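Local atomic coordinates of 5-formaminoimidazole-4-carboxamide-1-(Beta)-D-ribofuranosyl 5'-monophosphate synthetase (Thermococcus kodakarensis, PDB entry 2PBZ), a protein that binds ATP and is probably a PurP-type ATP-grasp ligase that forms a carbon-nitrogen bond in purine (IMP) biosynthesis. Residues A[15-20]-A[27-32]; A[85-90]-A[295-300]. One frame throughout, in Å; residues are numbered along the deposited sequence.

Contact 1. Residues A[15-20]-A[27-32]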
loop_
_atom_site.group_PDB
_atom_site.type_symbol
_atom_site.label_atom_id
_atom_site.label_comp_id
_atom_site.label_asym_id
_atom_site.label_seq_id
_atom_site.Cartn_x
_atom_site.Cartn_y
_atom_site.Cartn_z
ATOM N N GLN A 15 13.529 9.822 -4.205
ATOM C CA GLN A 15 13.811 9.021 -3.030
ATOM C C GLN A 15 15.275 9.234 -2.645
ATOM O O GLN A 15 15.600 9.483 -1.488
ATOM C CB GLN A 15 13.576 7.561 -3.378
ATOM C CG GLN A 15 13.701 6.612 -2.237
ATOM C CD GLN A 15 13.880 5.184 -2.709
ATOM O OE1 GLN A 15 13.591 4.852 -3.865
ATOM N NE2 GLN A 15 14.359 4.334 -1.822
ATOM N N ILE A 16 16.149 9.138 -3.637
ATOM C CA ILE A 16 17.581 9.313 -3.437
ATOM C C ILE A 16 17.957 10.667 -2.837
ATOM O O ILE A 16 18.637 10.717 -1.811
ATOM C CB ILE A 16 18.350 9.115 -4.767
ATOM C CG1 ILE A 16 18.250 7.659 -5.211
ATOM C CG2 ILE A 16 19.812 9.531 -4.599
ATOM C CD1 ILE A 16 18.797 7.398 -6.580
ATOM N N LEU A 17 17.514 11.758 -3.472
ATOM C CA LEU A 17 17.822 13.106 -2.982
ATOM C C LEU A 17 17.206 13.417 -1.618
ATOM O O LEU A 17 17.846 14.025 -0.776
ATOM C CB LEU A 17 17.390 14.158 -4.005
ATOM C CG LEU A 17 18.068 14.115 -5.384
ATOM C CD1 LEU A 17 17.646 15.314 -6.216
ATOM C CD2 LEU A 17 19.573 14.109 -5.225
ATOM N N LEU A 18 15.968 12.994 -1.393
ATOM C CA LEU A 18 15.322 13.245 -0.117
ATOM C C LEU A 18 16.109 12.541 0.977
ATOM O O LEU A 18 16.326 13.093 2.047
ATOM C CB LEU A 18 13.868 12.751 -0.141
ATOM C CG LEU A 18 13.058 12.754 1.164
ATOM C CD1 LEU A 18 13.082 14.129 1.804
ATOM C CD2 LEU A 18 11.628 12.332 0.879
ATOM N N GLY A 19 16.540 11.318 0.703
ATOM C CA GLY A 19 17.301 10.565 1.684
ATOM C C GLY A 19 18.657 11.187 1.963
ATOM O O GLY A 19 19.164 11.115 3.074
ATOM N N ALA A 20 19.252 11.800 0.954
ATOM C CA ALA A 20 20.544 12.438 1.120
ATOM C C ALA A 20 20.397 13.718 1.938
ATOM O O ALA A 20 21.143 13.948 2.887
ATOM C CB ALA A 20 21.142 12.742 -0.238
ATOM N N THR A 27 22.736 18.366 -2.038
ATOM C CA THR A 27 22.087 17.778 -3.204
ATOM C C THR A 27 22.320 18.445 -4.558
ATOM O O THR A 27 22.277 19.670 -4.667
ATOM C CB THR A 27 20.561 17.719 -2.931
ATOM O OG1 THR A 27 20.291 16.673 -1.990
ATOM C CG2 THR A 27 19.778 17.494 -4.193
ATOM N N ARG A 28 22.550 17.618 -5.581
ATOM C CA ARG A 28 22.726 18.079 -6.956
ATOM C C ARG A 28 21.999 17.164 -7.930
ATOM O O ARG A 28 22.266 15.967 -7.989
ATOM C CB ARG A 28 24.187 18.128 -7.367
ATOM C CG ARG A 28 24.372 18.324 -8.869
ATOM C CD ARG A 28 25.826 18.322 -9.254
ATOM N NE ARG A 28 26.556 19.404 -8.607
ATOM C CZ ARG A 28 27.863 19.380 -8.367
ATOM N NH1 ARG A 28 28.571 18.319 -8.726
ATOM N NH2 ARG A 28 28.456 20.403 -7.762
ATOM N N LEU A 29 21.102 17.739 -8.722
ATOM C CA LEU A 29 20.336 16.969 -9.681
ATOM C C LEU A 29 20.572 17.413 -11.113
ATOM O O LEU A 29 20.524 18.598 -11.402
ATOM C CB LEU A 29 18.844 17.092 -9.360
ATOM C CG LEU A 29 17.882 16.295 -10.239
ATOM C CD1 LEU A 29 18.049 14.821 -9.932
ATOM C CD2 LEU A 29 16.456 16.735 -9.998
ATOM N N TYR A 30 20.836 16.456 -11.997
ATOM C CA TYR A 30 21.029 16.738 -13.414
ATOM C C TYR A 30 19.674 16.450 -14.047
ATOM O O TYR A 30 19.193 15.325 -13.981
ATOM C CB TYR A 30 22.055 15.795 -14.028
ATOM C CG TYR A 30 23.489 16.063 -13.669
ATOM C CD1 TYR A 30 23.919 16.011 -12.352
ATOM C CD2 TYR A 30 24.424 16.328 -14.659
ATOM C CE1 TYR A 30 25.260 16.214 -12.024
ATOM C CE2 TYR A 30 25.770 16.534 -14.348
ATOM C CZ TYR A 30 26.182 16.470 -13.029
ATOM O OH TYR A 30 27.511 16.612 -12.721
ATOM N N VAL A 31 19.062 17.457 -14.664
ATOM C CA VAL A 31 17.742 17.301 -15.257
ATOM C C VAL A 31 17.658 17.986 -16.617
ATOM O O VAL A 31 18.413 18.910 -16.904
ATOM C CB VAL A 31 16.667 17.909 -14.316
ATOM C CG1 VAL A 31 16.832 19.421 -14.265
ATOM C CG2 VAL A 31 15.270 17.549 -14.782
ATOM N N SER A 32 16.726 17.538 -17.456
ATOM C CA SER A 32 16.555 18.134 -18.771
ATOM C C SER A 32 15.611 19.330 -18.696
ATOM O O SER A 32 14.870 19.500 -17.724
ATOM C CB SER A 32 16.012 17.109 -19.765
ATOM O OG SER A 32 14.721 16.671 -19.408
#
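Leu-17 carries most of this contact, reaching from helix 13-22 to Thr-27 and Leu-29 on strand 27-31. Both of its methyls take part. Leu-17 CD2 lies against Thr-27 CG2 at 3.5 Å. Leu-17 CD1 touches the same methyl and also reaches Leu-29, where it meets Leu-29 CD1 at 3.8 Å and Leu-29 CB at an equal distance. The Leu-17 side chain runs at about a right angle to that of Leu-29. Its CG sits anti to the carbonyl carbon and beside the backbone N (chi1 -62°), which directs the fork at the strand.

The two segments belong to a beta-alpha-beta unit: strand 5-8, helix 13-22, strand 27-31. Helix and strand run nearly antiparallel, at 165°, with the axes of their short segments 9.0 Å apart at closest approach. This is the return half of a crossover between neighbouring parallel strands, as in Rossmann-like domains. No hydrogen bond joins the segments. The strand gets its backbone bonds from strands 5-8 and 47-50, on its two sides.

Ala-20, one turn later, adds a lighter touch. Ala-20 CB stands 4.4 Å from Thr-27 OG1, and it also packs on Val-5. At Thr-27, CG2 lies anti to the backbone N, and this places the methyl against both branches of Leu-17.

Contact 2. Residues A[85-90]-A[295-300]; sequences RFFGNR and ARELRL
Glu-297 meets the ring of Phe-87 through its aliphatic part, not its carboxylate. CB and CG of Glu-297 both lie at the far end of the ring, with Glu-297 CG 4.0 Å from Phe-87 CZ. CG comes to the ring edge, near the ring plane. The chain then bends at chi2 (74°), and the acid group leads away from the phenyl ring. Its plane is turned 48° from that of the ring. Glu-297 OE1 has a long, weak ion pair with Arg-293, and the side chain also packs on Phe-176 and Ser-178 of strand 170-178.

The contact is plain apolar packing between a loop and a helix far apart in sequence. The loop lies between helices 76-80 and 99-109, in the N-terminal, Rossmann-like part of the chain. Helix 290-302 lies in the C-terminal part, which is probably of the ATP-grasp type. The contact thus joins the two parts, away from the ATP-binding residues. No hydrogen bond crosses it.

Leu-298 comes next along the helix and also approaches the ring edge. Leu-298 CD1 is 3.9 Å from Phe-87 CD1 and almost as near to Phe-87 CE1. The two side chains pass each other in opposite directions. Phe-87 reaches the helix with CG anti to its own backbone N (chi1 -176°), and it also touches Ile-63. Replacing Phe-87 by an alanine would remove the ring and is likely to leave a gap beside Leu-298 CD1 and the methylenes of Glu-297.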
loop_
_atom_site.group_PDB
_atom_site.type_symbol
_atom_site.label_atom_id
_atom_site.label_comp_id
_atom_site.label_asym_id
_atom_site.label_seq_id
_atom_site.Cartn_x
_atom_site.Cartn_y
_atom_site.Cartn_z
ATOM N N ARG A 85 32.894 9.955 -9.104
ATOM C CA ARG A 85 33.073 9.088 -7.944
ATOM C C ARG A 85 32.224 7.803 -7.822
ATOM O O ARG A 85 32.791 6.759 -7.531
ATOM C CB ARG A 85 32.927 9.924 -6.680
ATOM C CG ARG A 85 33.784 9.437 -5.535
ATOM C CD ARG A 85 34.506 10.610 -4.869
ATOM N NE ARG A 85 35.478 10.110 -3.909
ATOM C CZ ARG A 85 36.446 9.252 -4.218
ATOM N NH1 ARG A 85 36.563 8.800 -5.469
ATOM N NH2 ARG A 85 37.306 8.851 -3.283
ATOM N N PHE A 86 30.897 7.874 -8.013
ATOM C CA PHE A 86 29.969 6.703 -7.966
ATOM C C PHE A 86 29.788 5.853 -6.718
ATOM O O PHE A 86 30.735 5.261 -6.212
ATOM C CB PHE A 86 30.260 5.723 -9.100
ATOM C CG PHE A 86 29.585 6.065 -10.398
ATOM C CD1 PHE A 86 29.960 7.195 -11.123
ATOM C CD2 PHE A 86 28.584 5.246 -10.905
ATOM C CE1 PHE A 86 29.336 7.501 -12.347
ATOM C CE2 PHE A 86 27.960 5.537 -12.112
ATOM C CZ PHE A 86 28.332 6.659 -12.836
ATOM N N PHE A 87 28.543 5.739 -6.264
ATOM C CA PHE A 87 28.226 4.932 -5.080
ATOM C C PHE A 87 28.126 3.421 -5.359
ATOM O O PHE A 87 27.590 3.018 -6.380
ATOM C CB PHE A 87 26.904 5.386 -4.465
ATOM C CG PHE A 87 26.566 4.677 -3.191
ATOM C CD1 PHE A 87 27.114 5.094 -1.980
ATOM C CD2 PHE A 87 25.761 3.533 -3.204
ATOM C CE1 PHE A 87 26.872 4.380 -0.795
ATOM C CE2 PHE A 87 25.518 2.818 -2.032
ATOM C CZ PHE A 87 26.076 3.241 -0.826
ATOM N N GLY A 88 28.657 2.609 -4.439
ATOM C CA GLY A 88 28.601 1.151 -4.532
ATOM C C GLY A 88 29.009 0.432 -5.810
ATOM O O GLY A 88 28.236 0.343 -6.763
ATOM N N ASN A 89 30.203 -0.142 -5.805
ATOM C CA ASN A 89 30.736 -0.843 -6.970
ATOM C C ASN A 89 30.427 0.013 -8.184
ATOM O O ASN A 89 30.411 1.244 -8.066
ATOM C CB ASN A 89 30.136 -2.230 -7.137
ATOM C CG ASN A 89 31.052 -3.172 -7.941
ATOM O OD1 ASN A 89 31.493 -2.843 -9.041
ATOM N ND2 ASN A 89 31.331 -4.343 -7.389
ATOM N N ARG A 90 30.180 -0.611 -9.327
ATOM C CA ARG A 90 29.905 0.140 -10.545
ATOM C C ARG A 90 30.073 -0.812 -11.699
ATOM O O ARG A 90 29.504 -0.630 -12.774
ATOM C CB ARG A 90 30.885 1.315 -10.706
ATOM C CG ARG A 90 30.542 2.231 -11.875
ATOM C CD ARG A 90 31.333 3.533 -11.856
ATOM N NE ARG A 90 32.595 3.493 -12.595
ATOM C CZ ARG A 90 33.581 4.364 -12.403
ATOM N NH1 ARG A 90 33.427 5.324 -11.492
ATOM N NH2 ARG A 90 34.711 4.277 -13.107
ATOM N N ALA A 295 22.290 6.820 1.612
ATOM C CA ALA A 295 22.878 8.030 2.166
ATOM C C ALA A 295 23.434 7.807 3.545
ATOM O O ALA A 295 24.456 8.396 3.897
ATOM C CB ALA A 295 21.860 9.147 2.200
ATOM N N ARG A 296 22.768 6.972 4.340
ATOM C CA ARG A 296 23.265 6.724 5.688
ATOM C C ARG A 296 24.538 5.900 5.618
ATOM O O ARG A 296 25.405 6.002 6.488
ATOM C CB ARG A 296 22.237 5.998 6.549
ATOM C CG ARG A 296 22.815 5.620 7.901
ATOM C CD ARG A 296 21.757 5.497 8.950
ATOM N NE ARG A 296 20.954 6.708 9.028
ATOM C CZ ARG A 296 19.995 6.913 9.923
ATOM N NH1 ARG A 296 19.720 5.984 10.831
ATOM N NH2 ARG A 296 19.295 8.037 9.900
ATOM N N GLU A 297 24.638 5.092 4.568
ATOM C CA GLU A 297 25.803 4.255 4.360
ATOM C C GLU A 297 26.968 5.190 4.082
ATOM O O GLU A 297 28.079 4.991 4.557
ATOM C CB GLU A 297 25.588 3.332 3.160
ATOM C CG GLU A 297 26.711 2.333 2.966
ATOM C CD GLU A 297 26.667 1.222 3.983
ATOM O OE1 GLU A 297 26.387 1.492 5.175
ATOM O OE2 GLU A 297 26.923 0.078 3.587
ATOM N N LEU A 298 26.683 6.221 3.306
ATOM C CA LEU A 298 27.669 7.211 2.944
ATOM C C LEU A 298 28.127 7.958 4.191
ATOM O O LEU A 298 29.320 8.052 4.467
ATOM C CB LEU A 298 27.051 8.172 1.943
ATOM C CG LEU A 298 27.950 8.824 0.899
ATOM C CD1 LEU A 298 28.817 7.770 0.217
ATOM C CD2 LEU A 298 27.079 9.555 -0.115
ATOM N N ARG A 299 27.179 8.472 4.962
ATOM C CA ARG A 299 27.517 9.221 6.169
ATOM C C ARG A 299 28.302 8.378 7.169
ATOM O O ARG A 299 29.196 8.879 7.845
ATOM C CB ARG A 299 26.255 9.741 6.844
ATOM C CG ARG A 299 26.519 10.868 7.819
ATOM C CD ARG A 299 25.349 11.033 8.756
ATOM N NE ARG A 299 25.123 9.785 9.476
ATOM C CZ ARG A 299 25.064 9.678 10.803
ATOM N NH1 ARG A 299 25.208 10.753 11.569
ATOM N NH2 ARG A 299 24.884 8.484 11.365
ATOM N N LEU A 300 27.955 7.099 7.278
ATOM C CA LEU A 300 28.656 6.227 8.198
ATOM C C LEU A 300 30.094 6.066 7.751
ATOM O O LEU A 300 31.001 6.057 8.566
ATOM C CB LEU A 300 27.992 4.855 8.260
ATOM C CG LEU A 300 26.699 4.785 9.051
ATOM C CD1 LEU A 300 26.208 3.353 9.062
ATOM C CD2 LEU A 300 26.940 5.289 10.472
#

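From the N terminus, strand 5-8 leads into helix 13-22. Contact 1 then closes a short loop, with six residues between its segments. Contact 2 opens much later, at residues 85-90, and closes a long loop of 204 residues at helix 290-302. One loop closes before the other opens, so they neither nest nor cross. Contact 1 is local to the N-terminal parallel sheet and its helix. Contact 2 brings the last helix back to the Rossmann-like part. The contacts lie about 14 Å apart, centre to centre, but their helices meet directly: Ala-295 CB packs on Gly-19 O at 3.5 Å and on Ala-20 CA at 3.7 Å. Helix 290-302 therefore touches both helix 13-22 and the 85-90 loop.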